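Local coordinates for macrodomain protein (Streptomyces coelicolor, PDB 5E3B) that probably hydrolyses ADP-ribose from modified thymidine in DNA, and limits antibiotic production in Streptomyces coelicolor, which rises when it is disrupted, at residues K37-I42 against E94-V99; R128-A133 against R168-T173; V45-G50 against A69-W74; R28-A33 against S61-Q66. All coordinates share one frame; numbering follows the deposited sequence.

Contact 1: residues K37-I42 against E94-V99; sequences KGVKMI and EPYVWV
Val39 opens the pairing of residues 37-42 with 94-99 by sending one methyl to each of two aromatic neighbours. With CG1 anti to the backbone N (chi1 177°), that branch reaches the six-membered ring of Trp98, 3.9 Å from CE3, while CG2 comes up to CD1 of Tyr96, whose side chain it meets at about a right angle. From Lys40 onward the backbones run parallel and in register. Lys40 N donates to Tyr96 O at 2.9 Å in a nearly straight bond, and Lys40 O accepts from Trp98 N, so Lys40 binds the residues before and after its partner Val97, one as donor and one as acceptor. The lysine side chain is bent at chi3 and chi4 and folds back on its own segment: NZ donates to Gly38 O at 2.7 Å and also to Val36 O, while the aliphatic CE rests 3.7 Å from Val97 CG2. Met41 lies on the other face of the sheet with Trp98; its CG skirts the tryptophan's carbonyl and, in the conformer described, its sulfur end packs on Val129 and Arg132 of helix 119-136. Ile42 returns to the face of Lys40 and Val97. Its N donates to Trp98 O at 2.9 Å, and CD1 touches Val97 CG1 at 3.8 Å, with Trp64 packing beyond. A residue whose N and O bond to the two neighbours of its partner is the signature of parallel strands, here 40-47 and 97-105 within the mixed six-stranded sheet of the macrodomain.

Contact 2: residues R128-A133 against R168-T173; sequences RVADRA and RGIPVT
Asp131 and Arg168 join helix 119-136 to the turn before strand 172-176 through a salt bridge in which one carboxylate oxygen takes both bonds. Arg168 presents the end of its guanidinium, NH1 donating to Asp131 OD1 at 2.8 Å and NH2 to the same Asp131 OD1 at 3.1 Å. The oxygen lies within 1° of the guanidinium plane, so both N-H groups are used at the edge. The shorter bond arrives nearly along the C-O direction, whereas the longer one uses the anti lone pair of OD1. Both nitrogens share one oxygen, so the grip is forked and differs from the side-by-side pairing in which each oxygen has its own nitrogen; the two planes are turned 47° apart. A bend at chi3 (66°) carries the guanidinium to the helix, with Ala130 CB over one of its faces, 3.8 Å from NH1. Beneath this exposed ion pair the contact is apolar: Ile170 sends CD1 against Ala130 CB at 3.6 Å and, less closely, against Ala133 CB. Ala130 O is also brushed by that methyl, 3.5 Å from Ile170 CD1. Outside the two segments, Ala133 meets Val140 of strand 139-143 in the sheet, Ala130 meets Leu165 of helix 154-166, and Ile170 touches both. Helix, sheet edge and neighbouring helix thus pack together in the layered alpha/beta/alpha macrodomain fold.

Contact 3: residues V45-G50 against A69-W74; sequences VCNDLG and AAYRAW
Tyr71 drives its phenol from helix 66-76 into the turn that follows strand 40-47, and its hydroxyl both donates and accepts. OH donates to Asn47 O at 2.7 Å, standing 45° out of the carbonyl plane, and accepts a weak bond from Gly50 N at 3.1 Å. The ring gets there because CG is anti to the backbone N (chi1 170°). Its edge abuts Gly50, and CE1 packs 3.7 Å from Cys46 CB; the sulfur makes an oblique sulfur-aromatic contact, SG 4.8 Å from the ring centroid.

Farther out, Asn47 shapes the turn that holds these partners. Its OD1 accepts from Leu49 N at 2.9 Å, in the carbonyl plane and on a lone pair, forming an Asx turn, while ND2 bonds to Gly51 O. A water joins Gly50 O, 2.7 Å away, to Arg72 NH1, whose guanidinium is itself paired with Glu68. Trp52 meets the Tyr71 ring, and strand 97-105 supplies Asn101 and Ile103 beside it.

Acting in both roles, the buried phenol gives the carbonyl at the strand end a short bond and the Gly50 amide a weak one, consistent with a hydroxyl that links the strand end and the following turn to helix 66-76.

Contact 4: residues R28-A33 against S61-Q66; sequences RGDATA and SRRWPQ
Thr32 and Arg63 meet through a straight hydrogen bond, Arg63 NE to Thr32 OG1 at 2.9 Å, made possible by how each side chain is turned. The threonine hydroxyl lies between its own backbone N and carbonyl carbon (chi1 73°), which brings OG1 up to both the arginine and the carboxylate of Asp30. Arg63 extends with CG anti to the backbone N and then bends at chi3 (-74°), laying the guanidinium edge along residues 30-33. In the Asp30 conformer described, NH2 donates to Asp30 OD2 at 3.2 Å in a salt bridge: NH2 lies above the carboxylate plane, while OD2 lies in the guanidinium plane, and the two flat groups stand 45° apart. Ala33 CB covers one guanidinium face, 3.8 Å from NH2.

The loop has its own scaffold: residues 30-33 form a type I beta turn, and in the same conformer Asp30 OD1 accepts from Thr32 N at 3.0 Å in an Asx turn. The turn belongs to the connection between strands 25-28 and 40-47 of the macrodomain, and the arginine joins it to segment 61-66, on helix 56-63.

Trp64, next along, brings its six-membered ring up to Thr32, CH2 lying 3.3 Å from Thr32 O and CZ3 4.0 Å from Thr32 CB. Arg63 CG sits over the centre of one indole face. The indole NE1 is bonded to Glu94, and Val93 of strand 88-94 touches the side chain.

In the fold
From the N terminus, the turn at residues 28-33 comes first and is closed by contact 4 at residues 61-66. Before that, strand 40-47 has begun at contact 1, whose partner arrives only at 94-99, so contacts 1 and 4 cross. Contact 3, joining the end of the same strand to helix 66-76, is nested inside the loop of contact 1 and crosses contact 4. Contact 2 opens after all three have closed, tying helix 119-136 to the approach of strand 172-176. Contact 1 touches contact 2 by packing, and contact 4 through both packing and a probable hydrogen bond. Contacts 2 and 3 lie on opposite sides of the chain's centre.

Contact 1: residues K37-I42 against E94-V99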
loop_
_atom_site.group_PDB
_atom_site.type_symbol
_atom_site.label_atom_id
_atom_site.label_comp_id
_atom_site.label_asym_id
_atom_site.label_seq_id
_atom_site.Cartn_x
_atom_site.Cartn_y
_atom_site.Cartn_z
ATOM N N LYS A 37 5.434 4.902 -17.236
ATOM C CA LYS A 37 6.825 5.252 -17.195
ATOM C C LYS A 37 7.150 5.829 -15.790
ATOM O O LYS A 37 6.289 6.380 -15.130
ATOM C CB LYS A 37 7.163 6.261 -18.347
ATOM C CG LYS A 37 7.499 7.696 -17.933
ATOM N N GLY A 38 8.412 5.743 -15.397
ATOM C CA GLY A 38 8.913 6.426 -14.250
ATOM C C GLY A 38 8.807 5.454 -13.073
ATOM O O GLY A 38 8.415 4.310 -13.261
ATOM N N VAL A 39 9.202 5.919 -11.926
ATOM C CA VAL A 39 9.249 5.080 -10.721
ATOM C C VAL A 39 7.804 4.814 -10.389
ATOM O O VAL A 39 6.963 5.733 -10.432
ATOM C CB VAL A 39 9.967 5.787 -9.565
ATOM C CG1 VAL A 39 9.930 4.938 -8.323
ATOM C CG2 VAL A 39 11.425 6.096 -9.981
ATOM N N LYS A 40 7.558 3.589 -10.016
ATOM C CA LYS A 40 6.214 3.101 -9.602
ATOM C C LYS A 40 6.274 2.599 -8.168
ATOM O O LYS A 40 7.202 1.840 -7.789
ATOM C CB LYS A 40 5.800 1.972 -10.518
ATOM C CG LYS A 40 5.531 2.519 -11.923
ATOM C CD LYS A 40 5.568 1.450 -12.994
ATOM C CE LYS A 40 6.970 1.049 -13.465
ATOM N NZ LYS A 40 7.676 1.958 -14.416
ATOM N N MET A 41 5.211 2.924 -7.395
ATOM C CA MET A 41 5.106 2.458 -6.028
ATOM C C MET A 41 3.750 1.854 -5.864
ATOM O O MET A 41 2.751 2.507 -6.076
ATOM C CB MET A 41 5.320 3.553 -5.020
ATOM C CG MET A 41 5.290 3.036 -3.638
ATOM S SD MET A 41 5.484 4.334 -2.433
ATOM C CE MET A 41 7.150 4.830 -2.656
ATOM N N ILE A 42 3.763 0.581 -5.454
ATOM C CA ILE A 42 2.536 -0.196 -5.245
ATOM C C ILE A 42 2.262 -0.238 -3.755
ATOM O O ILE A 42 3.040 -0.822 -3.023
ATOM C CB ILE A 42 2.718 -1.575 -5.822
ATOM C CG1 ILE A 42 3.086 -1.499 -7.317
ATOM C CG2 ILE A 42 1.531 -2.442 -5.567
ATOM C CD1 ILE A 42 3.788 -2.724 -7.731
ATOM N N GLU A 94 12.000 -4.059 -8.408
ATOM C CA GLU A 94 12.532 -3.938 -9.757
ATOM C C GLU A 94 13.405 -2.692 -9.753
ATOM O O GLU A 94 13.435 -1.894 -8.784
ATOM C CB GLU A 94 11.403 -3.802 -10.797
ATOM C CG GLU A 94 10.453 -4.958 -10.808
ATOM C CD GLU A 94 10.972 -6.206 -11.429
ATOM O OE1 GLU A 94 12.096 -6.205 -12.000
ATOM O OE2 GLU A 94 10.264 -7.253 -11.385
ATOM N N PRO A 95 14.114 -2.415 -10.887
ATOM C CA PRO A 95 14.918 -1.200 -10.908
ATOM C C PRO A 95 14.180 0.082 -10.493
ATOM O O PRO A 95 14.753 0.878 -9.749
ATOM C CB PRO A 95 15.377 -1.115 -12.404
ATOM C CG PRO A 95 15.463 -2.491 -12.755
ATOM C CD PRO A 95 14.306 -3.232 -12.091
ATOM N N TYR A 96 12.915 0.237 -10.977
ATOM C CA TYR A 96 12.144 1.435 -10.641
ATOM C C TYR A 96 10.766 1.028 -10.170
ATOM O O TYR A 96 9.813 1.797 -10.406
ATOM C CB TYR A 96 12.096 2.329 -11.846
ATOM C CG TYR A 96 13.535 2.711 -12.285
ATOM C CD1 TYR A 96 14.260 3.573 -11.502
ATOM C CD2 TYR A 96 14.099 2.156 -13.444
ATOM C CE1 TYR A 96 15.589 3.892 -11.782
ATOM C CE2 TYR A 96 15.424 2.503 -13.821
ATOM C CZ TYR A 96 16.148 3.371 -12.977
ATOM O OH TYR A 96 17.450 3.752 -13.264
ATOM N N VAL A 97 10.680 -0.049 -9.403
ATOM C CA VAL A 97 9.402 -0.421 -8.788
ATOM C C VAL A 97 9.651 -0.735 -7.264
ATOM O O VAL A 97 10.587 -1.537 -6.905
ATOM C CB VAL A 97 8.670 -1.588 -9.474
ATOM C CG1 VAL A 97 7.351 -1.878 -8.759
ATOM C CG2 VAL A 97 8.442 -1.305 -11.002
ATOM N N TRP A 98 8.766 -0.211 -6.399
ATOM C CA TRP A 98 8.777 -0.423 -4.993
ATOM C C TRP A 98 7.367 -0.891 -4.574
ATOM O O TRP A 98 6.402 -0.530 -5.192
ATOM C CB TRP A 98 9.046 0.862 -4.226
ATOM C CG TRP A 98 10.532 1.139 -3.917
ATOM C CD1 TRP A 98 11.183 0.842 -2.755
ATOM C CD2 TRP A 98 11.483 1.666 -4.761
ATOM N NE1 TRP A 98 12.484 1.167 -2.804
ATOM C CE2 TRP A 98 12.696 1.699 -4.045
ATOM C CE3 TRP A 98 11.431 2.152 -6.050
ATOM C CZ2 TRP A 98 13.901 2.189 -4.581
ATOM C CZ3 TRP A 98 12.569 2.598 -6.596
ATOM C CH2 TRP A 98 13.828 2.613 -5.854
ATOM N N VAL A 99 7.346 -1.741 -3.588
ATOM C CA VAL A 99 6.105 -2.100 -2.827
ATOM C C VAL A 99 6.140 -1.452 -1.460
ATOM O O VAL A 99 7.129 -1.603 -0.699
ATOM C CB VAL A 99 5.952 -3.621 -2.741
ATOM C CG1 VAL A 99 4.752 -4.010 -1.927
ATOM C CG2 VAL A 99 5.860 -4.184 -4.160
#

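Contact 2: residues R128-A133 against R168-T173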
loop_
_atom_site.group_PDB
_atom_site.type_symbol
_atom_site.label_atom_id
_atom_site.label_comp_id
_atom_site.label_asym_id
_atom_site.label_seq_id
_atom_site.Cartn_x
_atom_site.Cartn_y
_atom_site.Cartn_z
ATOM N N ARG A 128 2.933 8.819 4.775
ATOM C CA ARG A 128 4.286 8.339 4.603
ATOM C C ARG A 128 4.633 7.832 3.201
ATOM O O ARG A 128 5.758 8.032 2.713
ATOM C CB ARG A 128 4.602 7.274 5.637
ATOM C CG ARG A 128 4.549 7.863 7.004
ATOM C CD ARG A 128 4.917 6.908 8.107
ATOM N NE ARG A 128 4.804 7.614 9.394
ATOM C CZ ARG A 128 5.062 7.061 10.590
ATOM N NH1 ARG A 128 5.526 5.810 10.663
ATOM N NH2 ARG A 128 4.865 7.774 11.726
ATOM N N VAL A 129 3.685 7.150 2.559
ATOM C CA VAL A 129 3.806 6.797 1.157
ATOM C C VAL A 129 4.003 8.036 0.314
ATOM O O VAL A 129 4.813 8.057 -0.586
ATOM C CB VAL A 129 2.574 5.963 0.712
ATOM C CG1 VAL A 129 2.511 5.799 -0.780
ATOM C CG2 VAL A 129 2.613 4.579 1.369
ATOM N N ALA A 130 3.165 9.061 0.571
ATOM C CA ALA A 130 3.262 10.294 -0.156
ATOM C C ALA A 130 4.638 10.918 0.004
ATOM O O ALA A 130 5.195 11.360 -0.977
ATOM C CB ALA A 130 2.204 11.246 0.216
ATOM N N ASP A 131 5.158 10.974 1.233
ATOM C CA ASP A 131 6.536 11.545 1.425
ATOM C C ASP A 131 7.524 10.834 0.529
ATOM O O ASP A 131 8.414 11.414 -0.116
ATOM C CB ASP A 131 6.956 11.502 2.870
ATOM C CG ASP A 131 6.001 12.312 3.816
ATOM O OD1 ASP A 131 5.375 13.301 3.366
ATOM O OD2 ASP A 131 5.811 11.899 4.983
ATOM N N ARG A 132 7.489 9.491 0.565
ATOM C CA ARG A 132 8.489 8.682 -0.207
ATOM C C ARG A 132 8.284 8.761 -1.685
ATOM O O ARG A 132 9.227 8.890 -2.491
ATOM C CB ARG A 132 8.447 7.269 0.363
ATOM C CG ARG A 132 9.478 6.255 -0.128
ATOM C CD ARG A 132 10.863 6.627 0.367
ATOM N NE ARG A 132 11.809 5.591 -0.106
ATOM C CZ ARG A 132 12.949 5.843 -0.775
ATOM N NH1 ARG A 132 13.354 7.044 -1.078
ATOM N NH2 ARG A 132 13.696 4.788 -1.140
ATOM N N ALA A 133 7.007 8.760 -2.143
ATOM C CA ALA A 133 6.701 8.889 -3.553
ATOM C C ALA A 133 7.081 10.240 -4.050
ATOM O O ALA A 133 7.655 10.326 -5.162
ATOM C CB ALA A 133 5.201 8.577 -3.812
ATOM N N ARG A 168 -1.066 16.240 -2.895
ATOM C CA ARG A 168 0.350 16.545 -3.133
ATOM C C ARG A 168 0.830 16.419 -4.521
ATOM O O ARG A 168 2.044 16.560 -4.744
ATOM C CB ARG A 168 1.122 15.687 -2.189
ATOM C CG ARG A 168 0.959 16.389 -0.872
ATOM C CD ARG A 168 1.716 15.767 0.151
ATOM N NE ARG A 168 3.192 15.832 0.008
ATOM C CZ ARG A 168 3.906 15.127 0.880
ATOM N NH1 ARG A 168 3.285 14.482 1.856
ATOM N NH2 ARG A 168 5.192 15.107 0.823
ATOM N N GLY A 169 -0.059 16.275 -5.483
ATOM C CA GLY A 169 0.290 16.156 -6.849
ATOM C C GLY A 169 0.861 14.799 -7.253
ATOM O O GLY A 169 1.369 14.690 -8.360
ATOM N N ILE A 170 0.654 13.789 -6.437
ATOM C CA ILE A 170 1.156 12.450 -6.738
ATOM C C ILE A 170 0.104 11.723 -7.601
ATOM O O ILE A 170 -1.042 11.549 -7.172
ATOM C CB ILE A 170 1.474 11.681 -5.488
ATOM C CG1 ILE A 170 2.612 12.405 -4.699
ATOM C CG2 ILE A 170 1.832 10.233 -5.799
ATOM C CD1 ILE A 170 2.622 11.902 -3.325
ATOM N N PRO A 171 0.511 11.224 -8.784
ATOM C CA PRO A 171 -0.457 10.454 -9.573
ATOM C C PRO A 171 -0.875 9.152 -8.840
ATOM O O PRO A 171 -0.033 8.444 -8.303
ATOM C CB PRO A 171 0.303 10.081 -10.828
ATOM C CG PRO A 171 1.549 10.986 -10.858
ATOM C CD PRO A 171 1.838 11.317 -9.443
ATOM N N VAL A 172 -2.169 8.825 -8.873
ATOM C CA VAL A 172 -2.652 7.642 -8.277
ATOM C C VAL A 172 -3.533 6.862 -9.243
ATOM O O VAL A 172 -4.395 7.438 -9.948
ATOM C CB VAL A 172 -3.486 7.979 -7.034
ATOM C CG1 VAL A 172 -4.177 6.730 -6.521
ATOM C CG2 VAL A 172 -2.629 8.566 -5.934
ATOM N N THR A 173 -3.324 5.581 -9.287
ATOM C CA THR A 173 -4.232 4.684 -9.988
ATOM C C THR A 173 -4.724 3.603 -9.050
ATOM O O THR A 173 -3.986 2.968 -8.296
ATOM C CB THR A 173 -3.510 4.043 -11.173
ATOM O OG1 THR A 173 -2.870 5.000 -12.037
ATOM C CG2 THR A 173 -4.390 3.062 -11.963
#

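Contact 3: residues V45-G50 against A69-W74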
loop_
_atom_site.group_PDB
_atom_site.type_symbol
_atom_site.label_atom_id
_atom_site.label_comp_id
_atom_site.label_asym_id
_atom_site.label_seq_id
_atom_site.Cartn_x
_atom_site.Cartn_y
_atom_site.Cartn_z
ATOM N N VAL A 45 -2.552 -2.404 1.977
ATOM C CA VAL A 45 -2.824 -2.506 3.386
ATOM C C VAL A 45 -2.482 -3.875 4.005
ATOM O O VAL A 45 -3.119 -4.874 3.644
ATOM C CB VAL A 45 -4.274 -2.153 3.758
ATOM C CG1 VAL A 45 -4.419 -2.204 5.235
ATOM C CG2 VAL A 45 -4.548 -0.731 3.269
ATOM N N CYS A 46 -1.593 -3.886 4.965
ATOM C CA CYS A 46 -1.284 -5.093 5.740
ATOM C C CYS A 46 -1.833 -4.981 7.136
ATOM O O CYS A 46 -2.105 -3.878 7.659
ATOM C CB CYS A 46 0.235 -5.256 5.772
ATOM S SG CYS A 46 1.042 -5.449 4.161
ATOM N N ASN A 47 -1.951 -6.126 7.785
ATOM C CA ASN A 47 -2.337 -6.153 9.223
ATOM C C ASN A 47 -1.163 -6.073 10.159
ATOM O O ASN A 47 0.027 -6.213 9.793
ATOM C CB ASN A 47 -3.213 -7.377 9.502
ATOM C CG ASN A 47 -2.463 -8.662 9.316
ATOM O OD1 ASN A 47 -1.621 -9.036 10.150
ATOM N ND2 ASN A 47 -2.729 -9.318 8.216
ATOM N N ASP A 48 -1.482 -5.763 11.409
ATOM C CA ASP A 48 -0.453 -5.622 12.425
ATOM C C ASP A 48 -0.156 -6.878 13.204
ATOM O O ASP A 48 0.523 -6.838 14.245
ATOM C CB ASP A 48 -0.842 -4.493 13.411
ATOM C CG ASP A 48 -2.156 -4.756 14.146
ATOM O OD1 ASP A 48 -2.864 -5.747 13.883
ATOM O OD2 ASP A 48 -2.509 -3.861 14.986
ATOM N N LEU A 49 -0.600 -7.997 12.689
ATOM C CA LEU A 49 -0.406 -9.284 13.376
ATOM C C LEU A 49 0.542 -10.252 12.678
ATOM O O LEU A 49 0.780 -11.363 13.174
ATOM C CB LEU A 49 -1.772 -9.985 13.582
ATOM C CG LEU A 49 -2.714 -9.399 14.629
ATOM C CD1 LEU A 49 -3.971 -10.229 14.570
ATOM C CD2 LEU A 49 -2.066 -9.463 16.013
ATOM N N GLY A 50 1.148 -9.857 11.554
ATOM C CA GLY A 50 2.052 -10.685 10.879
ATOM C C GLY A 50 1.453 -11.713 9.924
ATOM O O GLY A 50 2.112 -12.636 9.489
ATOM N N ALA A 69 8.877 -11.506 2.439
ATOM C CA ALA A 69 10.027 -11.748 3.312
ATOM C C ALA A 69 10.303 -10.576 4.187
ATOM O O ALA A 69 10.474 -10.769 5.440
ATOM C CB ALA A 69 11.236 -12.065 2.465
ATOM N N ALA A 70 10.277 -9.400 3.594
ATOM C CA ALA A 70 10.522 -8.124 4.363
ATOM C C ALA A 70 9.503 -7.964 5.464
ATOM O O ALA A 70 9.812 -7.556 6.628
ATOM C CB ALA A 70 10.558 -6.952 3.425
ATOM N N TYR A 71 8.212 -8.154 5.141
ATOM C CA TYR A 71 7.147 -7.946 6.087
ATOM C C TYR A 71 7.259 -8.890 7.242
ATOM O O TYR A 71 7.042 -8.516 8.388
ATOM C CB TYR A 71 5.791 -8.142 5.375
ATOM C CG TYR A 71 4.597 -8.197 6.299
ATOM C CD1 TYR A 71 3.964 -7.022 6.794
ATOM C CD2 TYR A 71 4.036 -9.387 6.704
ATOM C CE1 TYR A 71 2.890 -7.067 7.656
ATOM C CE2 TYR A 71 2.959 -9.451 7.501
ATOM C CZ TYR A 71 2.341 -8.296 8.014
ATOM O OH TYR A 71 1.242 -8.398 8.805
ATOM N N ARG A 72 7.473 -10.173 6.948
ATOM C CA ARG A 72 7.532 -11.192 8.052
ATOM C C ARG A 72 8.705 -10.861 8.954
ATOM O O ARG A 72 8.547 -10.996 10.180
ATOM C CB ARG A 72 7.611 -12.586 7.446
ATOM C CG ARG A 72 6.376 -13.023 6.697
ATOM C CD ARG A 72 6.371 -14.504 6.520
ATOM N NE ARG A 72 5.272 -14.968 5.658
ATOM C CZ ARG A 72 4.028 -15.223 6.064
ATOM N NH1 ARG A 72 3.597 -14.923 7.235
ATOM N NH2 ARG A 72 3.184 -15.617 5.123
ATOM N N ALA A 73 9.834 -10.445 8.388
ATOM C CA ALA A 73 11.025 -10.112 9.204
ATOM C C ALA A 73 10.755 -8.887 10.043
ATOM O O ALA A 73 11.055 -8.830 11.248
ATOM C CB ALA A 73 12.193 -9.899 8.331
ATOM N N TRP A 74 10.131 -7.867 9.449
ATOM C CA TRP A 74 9.722 -6.648 10.140
ATOM C C TRP A 74 8.846 -6.945 11.329
ATOM O O TRP A 74 9.121 -6.528 12.438
ATOM C CB TRP A 74 9.160 -5.687 9.113
ATOM C CG TRP A 74 8.839 -4.264 9.505
ATOM C CD1 TRP A 74 9.550 -3.457 10.349
ATOM C CD2 TRP A 74 7.785 -3.479 8.957
ATOM N NE1 TRP A 74 8.969 -2.174 10.369
ATOM C CE2 TRP A 74 7.869 -2.170 9.562
ATOM C CE3 TRP A 74 6.738 -3.747 8.059
ATOM C CZ2 TRP A 74 6.984 -1.161 9.225
ATOM C CZ3 TRP A 74 5.809 -2.736 7.746
ATOM C CH2 TRP A 74 5.977 -1.446 8.354
HETATM O O HOH W 1 4.610 -13.634 9.694
#

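Contact 4: residues R28-A33 against S61-Q66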
loop_
_atom_site.group_PDB
_atom_site.type_symbol
_atom_site.label_atom_id
_atom_site.label_comp_id
_atom_site.label_asym_id
_atom_site.label_seq_id
_atom_site.Cartn_x
_atom_site.Cartn_y
_atom_site.Cartn_z
ATOM N N ARG A 28 -9.243 -1.478 -14.375
ATOM C CA ARG A 28 -9.343 -2.854 -14.093
ATOM C C ARG A 28 -7.994 -3.475 -14.504
ATOM O O ARG A 28 -7.509 -3.260 -15.624
ATOM C CB ARG A 28 -10.519 -3.469 -14.845
ATOM C CG ARG A 28 -10.517 -4.933 -14.682
ATOM C CD ARG A 28 -11.865 -5.519 -14.583
ATOM N NE ARG A 28 -11.719 -6.953 -14.672
ATOM C CZ ARG A 28 -12.680 -7.817 -14.957
ATOM N NH1 ARG A 28 -13.916 -7.406 -15.202
ATOM N NH2 ARG A 28 -12.397 -9.118 -15.026
ATOM N N GLY A 29 -7.374 -4.112 -13.535
ATOM C CA GLY A 29 -6.023 -4.633 -13.722
ATOM C C GLY A 29 -5.397 -5.148 -12.463
ATOM O O GLY A 29 -5.927 -5.120 -11.374
ATOM N N ASP A 30 -4.189 -5.692 -12.699
ATOM C CA ASP A 30 -3.347 -6.206 -11.558
ATOM C C ASP A 30 -2.393 -5.016 -11.242
ATOM O O ASP A 30 -1.557 -4.578 -12.020
ATOM C CB ASP A 30 -2.635 -7.588 -11.851
ATOM C CG ASP A 30 -1.607 -8.039 -10.789
ATOM O OD1 ASP A 30 -1.465 -7.537 -9.687
ATOM O OD2 ASP A 30 -0.875 -9.006 -11.071
ATOM N N ALA A 31 -2.659 -4.474 -10.032
ATOM C CA ALA A 31 -1.835 -3.374 -9.473
ATOM C C ALA A 31 -0.346 -3.721 -9.343
ATOM O O ALA A 31 0.441 -2.807 -9.220
ATOM C CB ALA A 31 -2.349 -2.941 -8.141
ATOM N N THR A 32 0.020 -4.991 -9.367
ATOM C CA THR A 32 1.445 -5.380 -9.354
ATOM C C THR A 32 2.111 -5.266 -10.640
ATOM O O THR A 32 3.326 -5.471 -10.734
ATOM C CB THR A 32 1.641 -6.794 -8.730
ATOM O OG1 THR A 32 1.182 -7.811 -9.635
ATOM C CG2 THR A 32 0.993 -6.873 -7.388
ATOM N N ALA A 33 1.396 -4.886 -11.699
ATOM C CA ALA A 33 2.003 -4.636 -12.948
ATOM C C ALA A 33 1.630 -3.325 -13.580
ATOM O O ALA A 33 1.092 -3.316 -14.665
ATOM C CB ALA A 33 1.680 -5.787 -13.892
ATOM N N SER A 61 3.060 -11.754 -3.769
ATOM C CA SER A 61 4.009 -12.928 -3.697
ATOM C C SER A 61 4.017 -13.742 -4.988
ATOM O O SER A 61 5.038 -14.368 -5.313
ATOM C CB SER A 61 3.769 -13.726 -2.462
ATOM O OG SER A 61 4.082 -13.029 -1.286
ATOM N N ARG A 62 2.926 -13.687 -5.744
ATOM C CA ARG A 62 2.972 -14.241 -7.108
ATOM C C ARG A 62 3.879 -13.578 -8.025
ATOM O O ARG A 62 4.287 -14.262 -9.013
ATOM C CB ARG A 62 1.617 -14.414 -7.724
ATOM C CG ARG A 62 0.851 -15.564 -7.085
ATOM C CD ARG A 62 -0.450 -15.822 -7.830
ATOM N NE ARG A 62 -1.511 -14.817 -7.581
ATOM C CZ ARG A 62 -2.393 -14.853 -6.560
ATOM N NH1 ARG A 62 -2.386 -15.824 -5.638
ATOM N NH2 ARG A 62 -3.290 -13.906 -6.449
ATOM N N ARG A 63 4.315 -12.351 -7.755
ATOM C CA ARG A 63 5.247 -11.695 -8.618
ATOM C C ARG A 63 6.693 -11.538 -8.094
ATOM O O ARG A 63 7.671 -11.611 -8.872
ATOM C CB ARG A 63 4.756 -10.301 -8.963
ATOM C CG ARG A 63 5.325 -9.703 -10.191
ATOM C CD ARG A 63 4.576 -8.473 -10.690
ATOM N NE ARG A 63 3.293 -8.768 -11.329
ATOM C CZ ARG A 63 3.063 -9.258 -12.529
ATOM N NH1 ARG A 63 4.026 -9.635 -13.352
ATOM N NH2 ARG A 63 1.788 -9.477 -12.850
ATOM N N TRP A 64 6.803 -11.347 -6.779
ATOM C CA TRP A 64 8.138 -11.083 -6.153
ATOM C C TRP A 64 8.114 -11.657 -4.800
ATOM O O TRP A 64 7.128 -11.551 -4.061
ATOM C CB TRP A 64 8.431 -9.629 -5.982
ATOM C CG TRP A 64 8.293 -8.726 -7.189
ATOM C CD1 TRP A 64 9.123 -8.627 -8.299
ATOM C CD2 TRP A 64 7.250 -7.785 -7.399
ATOM N NE1 TRP A 64 8.648 -7.683 -9.150
ATOM C CE2 TRP A 64 7.514 -7.132 -8.609
ATOM C CE3 TRP A 64 6.119 -7.399 -6.647
ATOM C CZ2 TRP A 64 6.689 -6.117 -9.121
ATOM C CZ3 TRP A 64 5.282 -6.399 -7.183
ATOM C CH2 TRP A 64 5.578 -5.778 -8.349
ATOM N N PRO A 65 9.267 -12.230 -4.339
ATOM C CA PRO A 65 9.366 -12.794 -3.009
ATOM C C PRO A 65 9.735 -11.739 -1.880
ATOM O O PRO A 65 9.447 -11.959 -0.695
ATOM C CB PRO A 65 10.551 -13.803 -3.229
ATOM C CG PRO A 65 11.380 -13.134 -4.236
ATOM C CD PRO A 65 10.448 -12.556 -5.197
ATOM N N GLN A 66 10.337 -10.653 -2.302
ATOM C CA GLN A 66 10.921 -9.679 -1.353
ATOM C C GLN A 66 9.898 -9.043 -0.394
ATOM O O GLN A 66 10.175 -8.893 0.798
ATOM C CB GLN A 66 11.795 -8.624 -1.945
ATOM C CG GLN A 66 13.054 -9.159 -2.603
ATOM C CD GLN A 66 12.797 -9.546 -4.071
ATOM O OE1 GLN A 66 11.686 -9.536 -4.556
ATOM N NE2 GLN A 66 13.879 -9.994 -4.757
#